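Local coordinates for protein amidohydrolase (Mycoplasma synoviae, PDB 3OVG) that hydrolyses phosphorylated pentono-1,4-lactones, such as D-xylono-1,4-lactone 5-phosphate, and carboxy 1,4-lactones with a pair of zinc ions, at residues A[24-29]-A[272-277]; A[65-70]-A[94-99]; A[214-219]-A[238-243]. One frame throughout, in Å; residues are numbered along the deposited sequence.

Contact 1 (A[24-29]-A[272-277]); sequences DCHDHF and SLDAGR. With ZN (zinc ion), chain G; PO4 (phosphate ion), chain I.
The backbones of 24-29, which leave a strand and turn a corner at H26, and of 272-277, a loop without regular structure, meet through one hydrogen bond, D274 N to H26 O at 2.9 Å, and approach to 4.2 Å between the CA atoms of D27 and D274. S272 CB packs on the same carbonyl, 3.3 Å from H26 O, while its OG bonds to the carbonyl of F239. D27 reaches across with both carboxylate oxygens. OD1 takes the A275 N-H at 2.8 Å from above the carboxylate plane, and on its anti lone pair it takes the N-H of H28. Two bonds thus grip OD1 and fix the rotation of the group, whose OD2 rests against L273 CB at 3.2 Å. H26 and H28 form the H-x-H pair at the end of the first barrel strand, and D274 is the aspartate after the last one, part of the metal-binding signature of the amidohydrolase TIM barrel. All three bind one zinc ion: H26 NE2 at 2.4 Å, H28 NE2 at 2.3 Å and D274 OD1 at 2.2 Å. D274 has CG anti to its backbone N (chi1 -175°), and its carboxylate lies side by side with both imidazoles, its plane turned 63° from the H26 ring and 53° from the H28 ring. OD1 sits at the edge of the H28 ring, in its plane. The remote nitrogens are held from outside, H26 ND1 by S215 and H28 ND1 by D70, a second shell that orients each ring. Two waters and the carbamylated lysine at position 155 complete the zinc site. Farther on, R277, a substrate-binding residue, sends NH1 to a phosphate ion in a long, weak bond and salt-bridges D42.

Contact 2 (A[65-70]-A[94-99]); sequences TIVTMD and NVIMST
T68 N and I66 N donate to I96 O and N94 O, both at 2.9 Å, while I96 N returns a bond of 3.2 Å to I66 O. This alternation joins 65-68 and 94-97 as parallel strands, their axes 4.8 Å apart at 20°. On one face V67 CG1 meets I96 CG2 at 4.1 Å. T65 packs beside N94 on that face, its CG2 4.0 Å from N94 CB, with its OG1 bonded to the carbonyl of L20. On the other face T68 OG1, placed between its backbone N and carbonyl carbon (chi1 58°), lies 3.5 Å from M97 CG and 4.0 Å from V95 CG1. Past the strands a water takes over the pairing: it accepts from S98 N at 2.8 Å and donates to the carbonyls of T68 and D70, bridging the diverging chains. The selenomethionine M69, bent at chi2 and chi3, lays its CE against S98 OG, which donates to T99 O. Beyond this shell, D70 is turned to the zinc ligand H28, and M69 O bonds the modified lysine at position 155. The pair closes a right-handed beta-alpha-beta unit of the TIM barrel. Strand 22-25 flanks 63-68; V95 and M97 pack on helix 78-88, and I66 and V95 on helix 48-60.

Contact 3 (A[214-219]-A[238-243]); sequences ISHLNK and CFDGPD. With ZN (zinc ion), chain H; PO4 (phosphate ion), chain I.
H216, a ligand of the second zinc ion, stands at the C-terminal end of barrel strand 212-215, where the next strand, 236-239, meets it in a parallel beta-alpha-beta unit of the TIM barrel. C238 N donates to I214 O at 2.9 Å, and the carbonyl of C238 receives a weak return bond from H216 N. D240, just after F239, reaches the histidine: H216 ND1 donates to D240 OD2 at 2.8 Å and 161°, with OD2 close to the imidazole plane and met on its syn side, 34° out of the carboxylate plane. Ring and carboxylate stand 86° apart. This bond leaves NE2 for the metal, bound at 2.4 Å, and the carboxylate would be expected to make the imidazole a more electron-rich ligand. S215 CB covers one face of the ring over its centre. N218 approaches D240 at about a right angle; its OD1 accepts D240 N at 3.0 Å from above the amide carbonyl plane. F239 turns a ring edge to N218 N, CD1 lying 3.6 Å away, and CE1 touches L217 CB at 3.8 Å. A water ties I214 O to L217 N, and K219 NZ makes a weak bond to a phosphate ion. Strand 185-190 flanks 212-215 through S215, H216 and L217; helix 195-205 packs on I214 and L217, and helix 250-262 on F239 and N218.

How the contacts relate
Contact 1 supplies three ligands of one zinc ion and contact 3 one ligand, H216, of the other, and a single water coordinates both metals. Contact 1 lies between the others, its centre 9 Å from that of contact 2 and 10 Å from that of contact 3. Toward contact 2, H28 ND1 meets D70 OD2 at 2.6 Å and the H26 ring packs on M69. Toward contact 3, H26 ND1 reaches S215 OG at 2.9 Å and S272 OG reaches F239 O at 2.8 Å. Contacts 2 and 3, centres about 17 Å apart, do not touch. R277 and K219 converge weakly on one phosphate ion, probably from the crystallisation liquor, its O1 7.4 Å from the contact 1 zinc.

Contact 1 (A[24-29]-A[272-277])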
loop_
_atom_site.group_PDB
_atom_site.type_symbol
_atom_site.label_atom_id
_atom_site.label_comp_id
_atom_site.label_asym_id
_atom_site.label_seq_id
_atom_site.Cartn_x
_atom_site.Cartn_y
_atom_site.Cartn_z
ATOM N N ASP A 24 -23.478 -27.519 12.565
ATOM C CA ASP A 24 -22.881 -26.463 11.791
ATOM C C ASP A 24 -21.545 -27.056 11.361
ATOM O O ASP A 24 -20.674 -27.266 12.212
ATOM C CB ASP A 24 -22.694 -25.293 12.744
ATOM C CG ASP A 24 -21.826 -24.193 12.196
ATOM O OD1 ASP A 24 -21.284 -24.293 11.065
ATOM O OD2 ASP A 24 -21.715 -23.195 12.937
ATOM N N CYS A 25 -21.375 -27.305 10.062
ATOM C CA CYS A 25 -20.268 -28.137 9.581
ATOM C C CYS A 25 -18.954 -27.409 9.307
ATOM O O CYS A 25 -17.969 -28.049 8.941
ATOM C CB CYS A 25 -20.686 -28.951 8.347
ATOM S SG CYS A 25 -21.827 -30.305 8.798
ATOM N N HIS A 26 -18.924 -26.095 9.515
ATOM C CA HIS A 26 -17.709 -25.327 9.289
ATOM C C HIS A 26 -17.826 -23.962 9.946
ATOM O O HIS A 26 -18.554 -23.106 9.479
ATOM C CB HIS A 26 -17.430 -25.215 7.783
ATOM C CG HIS A 26 -16.183 -24.466 7.437
ATOM N ND1 HIS A 26 -15.428 -24.757 6.315
ATOM C CD2 HIS A 26 -15.562 -23.431 8.056
ATOM C CE1 HIS A 26 -14.409 -23.917 6.251
ATOM N NE2 HIS A 26 -14.469 -23.103 7.293
ATOM N N ASP A 27 -17.109 -23.776 11.052
ATOM C CA ASP A 27 -17.218 -22.533 11.783
ATOM C C ASP A 27 -16.018 -22.309 12.684
ATOM O O ASP A 27 -15.059 -23.100 12.651
ATOM C CB ASP A 27 -18.531 -22.506 12.572
ATOM C CG ASP A 27 -19.230 -21.168 12.457
ATOM O OD1 ASP A 27 -18.521 -20.143 12.540
ATOM O OD2 ASP A 27 -20.466 -21.135 12.264
ATOM N N HIS A 28 -16.065 -21.255 13.495
ATOM C CA HIS A 28 -14.891 -20.863 14.241
ATOM C C HIS A 28 -15.314 -20.213 15.517
ATOM O O HIS A 28 -16.408 -19.704 15.598
ATOM C CB HIS A 28 -14.041 -19.863 13.446
ATOM C CG HIS A 28 -13.599 -20.391 12.131
ATOM N ND1 HIS A 28 -12.464 -21.152 11.988
ATOM C CD2 HIS A 28 -14.176 -20.336 10.908
ATOM C CE1 HIS A 28 -12.347 -21.532 10.731
ATOM N NE2 HIS A 28 -13.381 -21.057 10.059
ATOM N N PHE A 29 -14.417 -20.201 16.496
ATOM C CA PHE A 29 -14.618 -19.386 17.679
ATOM C C PHE A 29 -13.322 -18.695 18.050
ATOM O O PHE A 29 -13.279 -17.470 18.200
ATOM C CB PHE A 29 -15.126 -20.238 18.841
ATOM C CG PHE A 29 -16.566 -20.631 18.708
ATOM C CD1 PHE A 29 -17.565 -19.665 18.711
ATOM C CD2 PHE A 29 -16.925 -21.959 18.600
ATOM C CE1 PHE A 29 -18.938 -20.034 18.585
ATOM C CE2 PHE A 29 -18.276 -22.330 18.478
ATOM C CZ PHE A 29 -19.282 -21.364 18.487
ATOM N N SER A 272 -23.378 -24.224 7.151
ATOM C CA SER A 272 -22.337 -23.676 8.014
ATOM C C SER A 272 -22.465 -22.159 7.956
ATOM O O SER A 272 -23.105 -21.628 7.049
ATOM C CB SER A 272 -20.958 -24.084 7.520
ATOM O OG SER A 272 -20.673 -23.509 6.252
ATOM N N LEU A 273 -21.889 -21.465 8.929
ATOM C CA LEU A 273 -21.807 -20.010 8.874
ATOM C C LEU A 273 -20.362 -19.569 8.484
ATOM O O LEU A 273 -20.149 -18.485 7.914
ATOM C CB LEU A 273 -22.261 -19.384 10.203
ATOM C CG LEU A 273 -23.775 -19.169 10.321
ATOM C CD1 LEU A 273 -24.328 -18.886 8.929
ATOM C CD2 LEU A 273 -24.488 -20.343 10.918
ATOM N N ASP A 274 -19.380 -20.433 8.748
ATOM C CA ASP A 274 -18.004 -20.038 8.560
ATOM C C ASP A 274 -17.781 -18.619 9.126
ATOM O O ASP A 274 -17.317 -17.719 8.414
ATOM C CB ASP A 274 -17.617 -20.086 7.066
ATOM C CG ASP A 274 -16.131 -19.786 6.857
ATOM O OD1 ASP A 274 -15.376 -20.065 7.786
ATOM O OD2 ASP A 274 -15.727 -19.261 5.805
ATOM N N ALA A 275 -18.120 -18.422 10.404
ATOM C CA ALA A 275 -18.016 -17.106 11.032
ATOM C C ALA A 275 -16.574 -16.887 11.505
ATOM O O ALA A 275 -16.272 -16.926 12.709
ATOM C CB ALA A 275 -19.017 -17.002 12.196
ATOM N N GLY A 276 -15.682 -16.658 10.545
ATOM C CA GLY A 276 -14.255 -16.654 10.826
ATOM C C GLY A 276 -13.611 -15.280 10.857
ATOM O O GLY A 276 -12.388 -15.171 10.771
ATOM N N ARG A 277 -14.443 -14.244 10.986
ATOM C CA ARG A 277 -13.983 -12.896 11.265
ATOM C C ARG A 277 -14.757 -12.410 12.484
ATOM O O ARG A 277 -15.887 -12.843 12.727
ATOM C CB ARG A 277 -14.260 -11.956 10.083
ATOM C CG ARG A 277 -13.334 -12.150 8.892
ATOM C CD ARG A 277 -13.660 -11.180 7.766
ATOM N NE ARG A 277 -13.369 -9.803 8.170
ATOM C CZ ARG A 277 -12.784 -8.894 7.381
ATOM N NH1 ARG A 277 -12.403 -9.223 6.141
ATOM N NH2 ARG A 277 -12.564 -7.656 7.840
HETATM ZN ZN ZN G . -13.378 -21.030 7.769
HETATM P P PO4 I . -14.283 -13.199 4.322
HETATM O O1 PO4 I . -13.846 -14.006 5.558
HETATM O O2 PO4 I . -13.544 -11.841 4.241
HETATM O O3 PO4 I . -13.972 -14.034 3.075
HETATM O O4 PO4 I . -15.797 -13.012 4.390
HETATM O O HOH W 1 -13.376 -19.927 5.690
HETATM O O HOH W 2 -12.114 -18.893 8.107
#

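Contact 2 (A[65-70]-A[94-99])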
loop_
_atom_site.group_PDB
_atom_site.type_symbol
_atom_site.label_atom_id
_atom_site.label_comp_id
_atom_site.label_asym_id
_atom_site.label_seq_id
_atom_site.Cartn_x
_atom_site.Cartn_y
_atom_site.Cartn_z
ATOM N N THR A 65 -24.109 -29.403 17.418
ATOM C CA THR A 65 -22.703 -29.621 17.126
ATOM C C THR A 65 -22.055 -28.543 16.254
ATOM O O THR A 65 -22.615 -28.126 15.253
ATOM C CB THR A 65 -22.475 -31.025 16.513
ATOM O OG1 THR A 65 -22.933 -32.027 17.437
ATOM C CG2 THR A 65 -21.006 -31.227 16.226
ATOM N N ILE A 66 -20.864 -28.105 16.634
ATOM C CA ILE A 66 -20.112 -27.208 15.770
ATOM C C ILE A 66 -18.751 -27.788 15.431
ATOM O O ILE A 66 -17.987 -28.150 16.316
ATOM C CB ILE A 66 -19.995 -25.776 16.383
ATOM C CG1 ILE A 66 -21.369 -25.127 16.415
ATOM C CG2 ILE A 66 -19.034 -24.909 15.578
ATOM C CD1 ILE A 66 -21.481 -23.934 17.320
ATOM N N VAL A 67 -18.465 -27.924 14.135
ATOM C CA VAL A 67 -17.141 -28.352 13.688
ATOM C C VAL A 67 -16.237 -27.119 13.436
ATOM O O VAL A 67 -16.424 -26.371 12.477
ATOM C CB VAL A 67 -17.239 -29.192 12.397
ATOM C CG1 VAL A 67 -15.887 -29.814 12.019
ATOM C CG2 VAL A 67 -18.331 -30.284 12.548
ATOM N N THR A 68 -15.232 -26.932 14.273
ATOM C CA THR A 68 -14.348 -25.799 14.109
ATOM C C THR A 68 -13.193 -26.151 13.159
ATOM O O THR A 68 -12.335 -26.972 13.480
ATOM C CB THR A 68 -13.839 -25.281 15.478
ATOM O OG1 THR A 68 -13.162 -26.333 16.164
ATOM C CG2 THR A 68 -15.031 -24.833 16.346
HETATM N N MSE A 69 -13.170 -25.513 11.997
HETATM C CA MSE A 69 -12.270 -25.922 10.928
HETATM C C MSE A 69 -10.901 -25.183 10.899
HETATM O O MSE A 69 -10.519 -24.614 9.888
HETATM C CB MSE A 69 -12.985 -25.809 9.570
HETATM C CG MSE A 69 -14.153 -26.832 9.394
HETATM SE SE MSE A 69 -13.572 -28.717 9.596
HETATM C CE MSE A 69 -11.845 -28.683 8.594
ATOM N N ASP A 70 -10.172 -25.205 12.003
ATOM C CA ASP A 70 -8.849 -24.592 12.006
ATOM C C ASP A 70 -7.740 -25.651 11.987
ATOM O O ASP A 70 -7.599 -26.415 12.931
ATOM C CB ASP A 70 -8.716 -23.738 13.244
ATOM C CG ASP A 70 -9.995 -22.934 13.532
ATOM O OD1 ASP A 70 -10.855 -23.442 14.304
ATOM O OD2 ASP A 70 -10.118 -21.818 12.978
ATOM N N ASN A 94 -21.625 -30.040 21.222
ATOM C CA ASN A 94 -20.419 -30.806 20.884
ATOM C C ASN A 94 -19.477 -29.991 20.004
ATOM O O ASN A 94 -19.932 -29.217 19.138
ATOM C CB ASN A 94 -20.733 -32.094 20.112
ATOM C CG ASN A 94 -21.734 -33.014 20.832
ATOM O OD1 ASN A 94 -22.901 -33.140 20.406
ATOM N ND2 ASN A 94 -21.281 -33.669 21.905
ATOM N N VAL A 95 -18.176 -30.191 20.198
ATOM C CA VAL A 95 -17.164 -29.592 19.327
ATOM C C VAL A 95 -16.270 -30.650 18.658
ATOM O O VAL A 95 -15.766 -31.595 19.304
ATOM C CB VAL A 95 -16.298 -28.609 20.093
ATOM C CG1 VAL A 95 -15.208 -28.035 19.170
ATOM C CG2 VAL A 95 -17.173 -27.485 20.693
ATOM N N ILE A 96 -16.091 -30.505 17.351
ATOM C CA ILE A 96 -15.197 -31.384 16.628
ATOM C C ILE A 96 -14.093 -30.509 16.080
ATOM O O ILE A 96 -14.363 -29.502 15.427
ATOM C CB ILE A 96 -15.915 -32.120 15.508
ATOM C CG1 ILE A 96 -16.933 -33.110 16.103
ATOM C CG2 ILE A 96 -14.886 -32.847 14.604
ATOM C CD1 ILE A 96 -17.739 -33.855 15.013
HETATM N N MSE A 97 -12.844 -30.856 16.369
HETATM C CA MSE A 97 -11.746 -30.018 15.916
HETATM C C MSE A 97 -10.992 -30.699 14.780
HETATM O O MSE A 97 -11.184 -31.893 14.552
HETATM C CB MSE A 97 -10.809 -29.683 17.088
HETATM C CG MSE A 97 -11.446 -28.662 18.047
HETATM SE SE MSE A 97 -10.089 -28.219 19.418
HETATM C CE MSE A 97 -8.998 -26.899 18.426
ATOM N N SER A 98 -10.098 -29.956 14.114
ATOM C CA SER A 98 -9.504 -30.442 12.873
ATOM C C SER A 98 -8.019 -30.627 12.945
ATOM O O SER A 98 -7.310 -29.864 13.633
ATOM C CB SER A 98 -9.815 -29.485 11.736
ATOM O OG SER A 98 -9.351 -30.001 10.500
ATOM N N THR A 99 -7.523 -31.613 12.209
ATOM C CA THR A 99 -6.085 -31.617 11.921
ATOM C C THR A 99 -5.825 -31.215 10.441
ATOM O O THR A 99 -6.686 -30.651 9.784
ATOM C CB THR A 99 -5.379 -32.965 12.330
ATOM O OG1 THR A 99 -3.972 -32.843 12.122
ATOM C CG2 THR A 99 -5.885 -34.166 11.503
HETATM O O HOH W 3 -9.532 -27.292 14.878
#

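Contact 3 (A[214-219]-A[238-243])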
loop_
_atom_site.group_PDB
_atom_site.type_symbol
_atom_site.label_atom_id
_atom_site.label_comp_id
_atom_site.label_asym_id
_atom_site.label_seq_id
_atom_site.Cartn_x
_atom_site.Cartn_y
_atom_site.Cartn_z
ATOM N N ILE A 214 -16.794 -30.575 0.752
ATOM C CA ILE A 214 -16.096 -29.497 0.087
ATOM C C ILE A 214 -16.759 -28.152 0.398
ATOM O O ILE A 214 -17.931 -27.947 0.087
ATOM C CB ILE A 214 -15.989 -29.711 -1.432
ATOM C CG1 ILE A 214 -15.270 -31.031 -1.737
ATOM C CG2 ILE A 214 -15.197 -28.548 -2.060
ATOM C CD1 ILE A 214 -14.974 -31.211 -3.217
ATOM N N SER A 215 -16.002 -27.233 0.997
ATOM C CA SER A 215 -16.569 -25.962 1.478
ATOM C C SER A 215 -16.446 -24.833 0.449
ATOM O O SER A 215 -15.599 -24.901 -0.455
ATOM C CB SER A 215 -15.877 -25.531 2.791
ATOM O OG SER A 215 -16.646 -25.895 3.927
ATOM N N HIS A 216 -17.277 -23.802 0.639
ATOM C CA HIS A 216 -17.270 -22.523 -0.102
ATOM C C HIS A 216 -17.774 -22.520 -1.553
ATOM O O HIS A 216 -17.542 -21.552 -2.284
ATOM C CB HIS A 216 -15.921 -21.831 -0.043
ATOM C CG HIS A 216 -15.302 -21.862 1.308
ATOM N ND1 HIS A 216 -15.998 -21.538 2.453
ATOM C CD2 HIS A 216 -14.050 -22.185 1.705
ATOM C CE1 HIS A 216 -15.214 -21.691 3.501
ATOM N NE2 HIS A 216 -14.023 -22.072 3.075
ATOM N N LEU A 217 -18.509 -23.544 -1.956
ATOM C CA LEU A 217 -19.004 -23.536 -3.315
ATOM C C LEU A 217 -19.985 -22.369 -3.469
ATOM O O LEU A 217 -20.247 -21.933 -4.580
ATOM C CB LEU A 217 -19.696 -24.854 -3.669
ATOM C CG LEU A 217 -18.785 -25.966 -4.210
ATOM C CD1 LEU A 217 -18.244 -25.568 -5.598
ATOM C CD2 LEU A 217 -17.676 -26.301 -3.238
ATOM N N ASN A 218 -20.531 -21.882 -2.354
ATOM C CA ASN A 218 -21.420 -20.712 -2.393
ATOM C C ASN A 218 -20.788 -19.474 -3.053
ATOM O O ASN A 218 -21.501 -18.559 -3.514
ATOM C CB ASN A 218 -21.899 -20.382 -0.977
ATOM C CG ASN A 218 -20.767 -20.440 0.022
ATOM O OD1 ASN A 218 -20.326 -21.530 0.408
ATOM N ND2 ASN A 218 -20.247 -19.256 0.419
ATOM N N LYS A 219 -19.461 -19.437 -3.108
ATOM C CA LYS A 219 -18.730 -18.344 -3.789
ATOM C C LYS A 219 -18.522 -18.544 -5.312
ATOM O O LYS A 219 -17.925 -17.706 -5.992
ATOM C CB LYS A 219 -17.391 -18.109 -3.069
ATOM C CG LYS A 219 -17.597 -17.413 -1.724
ATOM C CD LYS A 219 -16.347 -17.371 -0.867
ATOM C CE LYS A 219 -16.668 -16.719 0.494
ATOM N NZ LYS A 219 -15.447 -16.602 1.346
ATOM N N CYS A 238 -20.432 -28.430 1.460
ATOM C CA CYS A 238 -20.703 -27.679 2.683
ATOM C C CYS A 238 -20.813 -26.204 2.347
ATOM O O CYS A 238 -19.826 -25.547 2.102
ATOM C CB CYS A 238 -19.609 -27.885 3.739
ATOM S SG CYS A 238 -19.955 -26.984 5.292
ATOM N N PHE A 239 -22.028 -25.669 2.327
ATOM C CA PHE A 239 -22.190 -24.263 2.014
ATOM C C PHE A 239 -22.042 -23.386 3.226
ATOM O O PHE A 239 -22.652 -23.654 4.264
ATOM C CB PHE A 239 -23.586 -24.005 1.415
ATOM C CG PHE A 239 -23.758 -24.581 0.065
ATOM C CD1 PHE A 239 -23.084 -24.028 -1.024
ATOM C CD2 PHE A 239 -24.584 -25.680 -0.141
ATOM C CE1 PHE A 239 -23.250 -24.553 -2.303
ATOM C CE2 PHE A 239 -24.742 -26.212 -1.417
ATOM C CZ PHE A 239 -24.069 -25.647 -2.493
ATOM N N ASP A 240 -21.301 -22.290 3.087
ATOM C CA ASP A 240 -21.580 -21.150 3.954
ATOM C C ASP A 240 -22.208 -20.082 3.041
ATOM O O ASP A 240 -22.716 -20.433 1.973
ATOM C CB ASP A 240 -20.315 -20.682 4.649
ATOM C CG ASP A 240 -19.277 -20.231 3.665
ATOM O OD1 ASP A 240 -19.073 -19.007 3.574
ATOM O OD2 ASP A 240 -18.674 -21.092 2.982
ATOM N N GLY A 241 -22.179 -18.804 3.435
ATOM C CA GLY A 241 -22.754 -17.734 2.612
ATOM C C GLY A 241 -23.874 -16.878 3.210
ATOM O O GLY A 241 -24.060 -15.709 2.837
ATOM N N PRO A 242 -24.642 -17.432 4.153
ATOM C CA PRO A 242 -25.614 -16.534 4.795
ATOM C C PRO A 242 -24.938 -15.278 5.383
ATOM O O PRO A 242 -23.887 -15.404 6.042
ATOM C CB PRO A 242 -26.191 -17.406 5.907
ATOM C CG PRO A 242 -26.100 -18.799 5.377
ATOM C CD PRO A 242 -24.779 -18.822 4.612
ATOM N N ASP A 243 -25.544 -14.101 5.170
ATOM C CA ASP A 243 -24.992 -12.807 5.623
ATOM C C ASP A 243 -23.557 -12.567 5.194
ATOM O O ASP A 243 -22.700 -12.188 5.999
ATOM C CB ASP A 243 -25.125 -12.600 7.138
ATOM C CG ASP A 243 -24.862 -11.151 7.567
ATOM O OD1 ASP A 243 -25.265 -10.211 6.843
ATOM O OD2 ASP A 243 -24.268 -10.937 8.643
HETATM ZN ZN ZN H . -12.087 -21.602 4.392
HETATM P P PO4 I . -14.283 -13.199 4.322
HETATM O O1 PO4 I . -13.846 -14.006 5.558
HETATM O O2 PO4 I . -13.544 -11.841 4.241
HETATM O O3 PO4 I . -13.972 -14.034 3.075
HETATM O O4 PO4 I . -15.797 -13.012 4.390
HETATM O O HOH W 4 -19.620 -25.598 -0.507
HETATM O O HOH W 5 -18.356 -23.959 4.628
HETATM O O HOH W 1 -13.376 -19.927 5.690
#